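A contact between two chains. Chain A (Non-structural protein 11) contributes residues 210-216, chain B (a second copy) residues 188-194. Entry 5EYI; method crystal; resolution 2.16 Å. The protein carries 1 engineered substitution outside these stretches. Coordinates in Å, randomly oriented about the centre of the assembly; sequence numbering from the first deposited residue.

Chain A, residues 210-216: VRLMVWR
Chain B, residues 188-194: LEAYLHP

At the centre of the contact, Met A213 meets Ala B190, the two CA atoms lying 5.4 Å apart. Both CA-to-CB bonds point toward the opposing stretch, and Met A213 CB makes an apolar contact of 4.3 Å with Ala B190 CB. Met A213 (chi1 m, chi2 m, chi3 t) directs its methyl group along chain B, so that Met A213 CE lies 3.5 Å from His B193 CB and 3.8 Å from Ala B190 O.

The backbones differ in form. Residues 210-215 of chain A are an extended strand, whose alternation presents Arg A211 and Met A213 to chain B while Val A214 turns away. Chain B makes a weakly bonded helical turn at about 189-192, with Tyr B191 N donating to Leu B188 O (3.0 Å) and Leu B192 N to Glu B189 O (3.1 Å); His B193 then turns extended (-103/114). Arg A211 CA and His B193 CA are 8.4 Å apart, so the register runs in opposite sense.

Toward one end of the contact, Trp A215 (chi1 -80°, chi2 -97°) leaves its backbone sideways but brings its indole inward, with Trp A215 CZ2 3.7 Å from Ala B190 CB. The electron-poor edge of the Trp A215 indole suits the electron-rich face of Tyr B191 (chi1 m, chi2 -93°) in an offset edge-to-face pair, five-membered ring and phenol centroids 5.2 Å apart, planes at 84°. Near the indole plane, Trp A215 NE1 donates a nearly linear hydrogen bond to Tyr B191 OH (3.2 Å, 163°).

Toward the other end, the flat, charged guanidinium of Arg A211 (m, t, t, chi4 82°) stacks on the planar His B193 ring (chi1 m, chi2 -87°), planes at 12°, centres 3.9 Å apart. Arg A211 NE lies 3.2 Å from His B193 CE1, and Arg A211 CD 3.5 Å from the His B193 ring centroid, almost on the normal. Although Arg A211 NE approaches His B193 ND1 to 3.4 Å, the angle is poor for hydrogen bonding.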

# COMPACT_ATOMS: atom_id res chain seq x y z
N VAL A 210 4.04 -11.31 0.55
CA VAL A 210 4.39 -9.96 0.97
C VAL A 210 3.31 -9.02 0.51
O VAL A 210 2.44 -9.40 -0.27
CB VAL A 210 5.75 -9.51 0.38
CG1 VAL A 210 6.88 -10.43 0.84
CG2 VAL A 210 5.72 -9.45 -1.16
N ARG A 211 3.39 -7.78 0.98
CA ARG A 211 2.55 -6.70 0.50
C ARG A 211 3.42 -5.57 -0.02
O ARG A 211 4.44 -5.25 0.58
CB ARG A 211 1.63 -6.20 1.62
CG ARG A 211 0.65 -7.25 2.12
CD ARG A 211 -0.22 -6.75 3.27
NE ARG A 211 -0.95 -7.85 3.92
CZ ARG A 211 -0.45 -8.67 4.86
NH1 ARG A 211 0.80 -8.55 5.30
NH2 ARG A 211 -1.23 -9.63 5.36
N LEU A 212 3.04 -4.99 -1.15
CA LEU A 212 3.73 -3.84 -1.72
C LEU A 212 2.82 -2.67 -1.51
O LEU A 212 1.70 -2.65 -2.02
CB LEU A 212 4.03 -4.03 -3.21
CG LEU A 212 4.74 -2.89 -3.94
CD1 LEU A 212 6.12 -2.60 -3.36
CD2 LEU A 212 4.84 -3.20 -5.42
N MET A 213 3.28 -1.70 -0.74
CA MET A 213 2.52 -0.49 -0.50
C MET A 213 3.01 0.55 -1.47
O MET A 213 4.21 0.77 -1.55
CB MET A 213 2.74 -0.00 0.93
CG MET A 213 2.58 -1.10 1.98
SD MET A 213 1.14 -2.15 1.72
CE MET A 213 0.99 -2.80 3.38
N VAL A 214 2.08 1.15 -2.23
CA VAL A 214 2.41 2.21 -3.17
C VAL A 214 1.58 3.46 -2.85
O VAL A 214 0.36 3.39 -2.73
CB VAL A 214 2.14 1.78 -4.62
CG1 VAL A 214 2.43 2.92 -5.60
CG2 VAL A 214 2.97 0.54 -4.96
N TRP A 215 2.26 4.60 -2.73
CA TRP A 215 1.63 5.90 -2.73
C TRP A 215 1.94 6.60 -4.06
O TRP A 215 3.10 6.90 -4.36
CB TRP A 215 2.12 6.76 -1.57
CG TRP A 215 1.45 6.43 -0.30
CD1 TRP A 215 0.40 7.08 0.25
CD2 TRP A 215 1.78 5.36 0.60
NE1 TRP A 215 0.04 6.50 1.44
CE2 TRP A 215 0.87 5.44 1.68
CE3 TRP A 215 2.75 4.36 0.60
CZ2 TRP A 215 0.91 4.55 2.75
CZ3 TRP A 215 2.78 3.47 1.66
CH2 TRP A 215 1.87 3.57 2.72
N ARG A 216 0.87 6.84 -4.82
CA ARG A 216 0.92 7.46 -6.16
C ARG A 216 1.90 8.61 -6.24
O ARG A 216 1.82 9.55 -5.45
CB ARG A 216 -0.48 7.97 -6.54
CG ARG A 216 -0.68 8.26 -8.01
CD ARG A 216 -2.07 8.81 -8.27
NE ARG A 216 -2.51 8.57 -9.65
N LEU B 188 -7.28 3.02 3.23
CA LEU B 188 -6.43 2.99 4.41
C LEU B 188 -5.53 1.75 4.48
O LEU B 188 -4.66 1.68 5.35
CB LEU B 188 -7.29 3.03 5.68
CG LEU B 188 -8.13 4.28 5.91
CD1 LEU B 188 -8.94 4.13 7.19
CD2 LEU B 188 -7.24 5.52 5.98
N GLU B 189 -5.71 0.80 3.57
CA GLU B 189 -5.07 -0.51 3.68
C GLU B 189 -3.54 -0.41 3.71
O GLU B 189 -2.89 -1.11 4.51
CB GLU B 189 -5.52 -1.41 2.54
CG GLU B 189 -5.18 -2.87 2.71
CD GLU B 189 -5.70 -3.71 1.56
OE1 GLU B 189 -6.09 -3.14 0.51
OE2 GLU B 189 -5.74 -4.95 1.71
N ALA B 190 -2.97 0.46 2.88
CA ALA B 190 -1.53 0.68 2.83
C ALA B 190 -0.96 1.10 4.18
O ALA B 190 0.17 0.74 4.52
CB ALA B 190 -1.17 1.70 1.76
N TYR B 191 -1.74 1.85 4.95
CA TYR B 191 -1.35 2.33 6.28
C TYR B 191 -1.42 1.24 7.35
O TYR B 191 -0.65 1.25 8.30
CB TYR B 191 -2.24 3.50 6.72
CG TYR B 191 -2.20 4.70 5.80
CD1 TYR B 191 -1.33 5.74 6.04
CD2 TYR B 191 -3.04 4.81 4.69
CE1 TYR B 191 -1.27 6.85 5.22
CE2 TYR B 191 -2.99 5.91 3.85
CZ TYR B 191 -2.10 6.93 4.13
OH TYR B 191 -2.01 8.04 3.32
N LEU B 192 -2.36 0.32 7.21
CA LEU B 192 -2.73 -0.58 8.31
C LEU B 192 -1.84 -1.80 8.51
O LEU B 192 -1.96 -2.47 9.54
CB LEU B 192 -4.18 -1.03 8.12
CG LEU B 192 -5.18 0.13 8.14
CD1 LEU B 192 -6.56 -0.35 7.71
CD2 LEU B 192 -5.23 0.79 9.51
N HIS B 193 -0.98 -2.12 7.54
CA HIS B 193 0.03 -3.16 7.72
C HIS B 193 1.35 -2.45 7.96
O HIS B 193 1.83 -1.75 7.07
CB HIS B 193 0.13 -4.06 6.49
CG HIS B 193 -1.15 -4.73 6.13
ND1 HIS B 193 -1.54 -5.94 6.67
CD2 HIS B 193 -2.13 -4.37 5.27
CE1 HIS B 193 -2.71 -6.29 6.16
NE2 HIS B 193 -3.09 -5.36 5.31
N PRO B 194 1.93 -2.59 9.17
CA PRO B 194 3.18 -1.87 9.50
C PRO B 194 4.39 -2.33 8.67
O PRO B 194 4.68 -3.53 8.62
CB PRO B 194 3.41 -2.20 10.98
CG PRO B 194 2.61 -3.43 11.25
CD PRO B 194 1.46 -3.43 10.30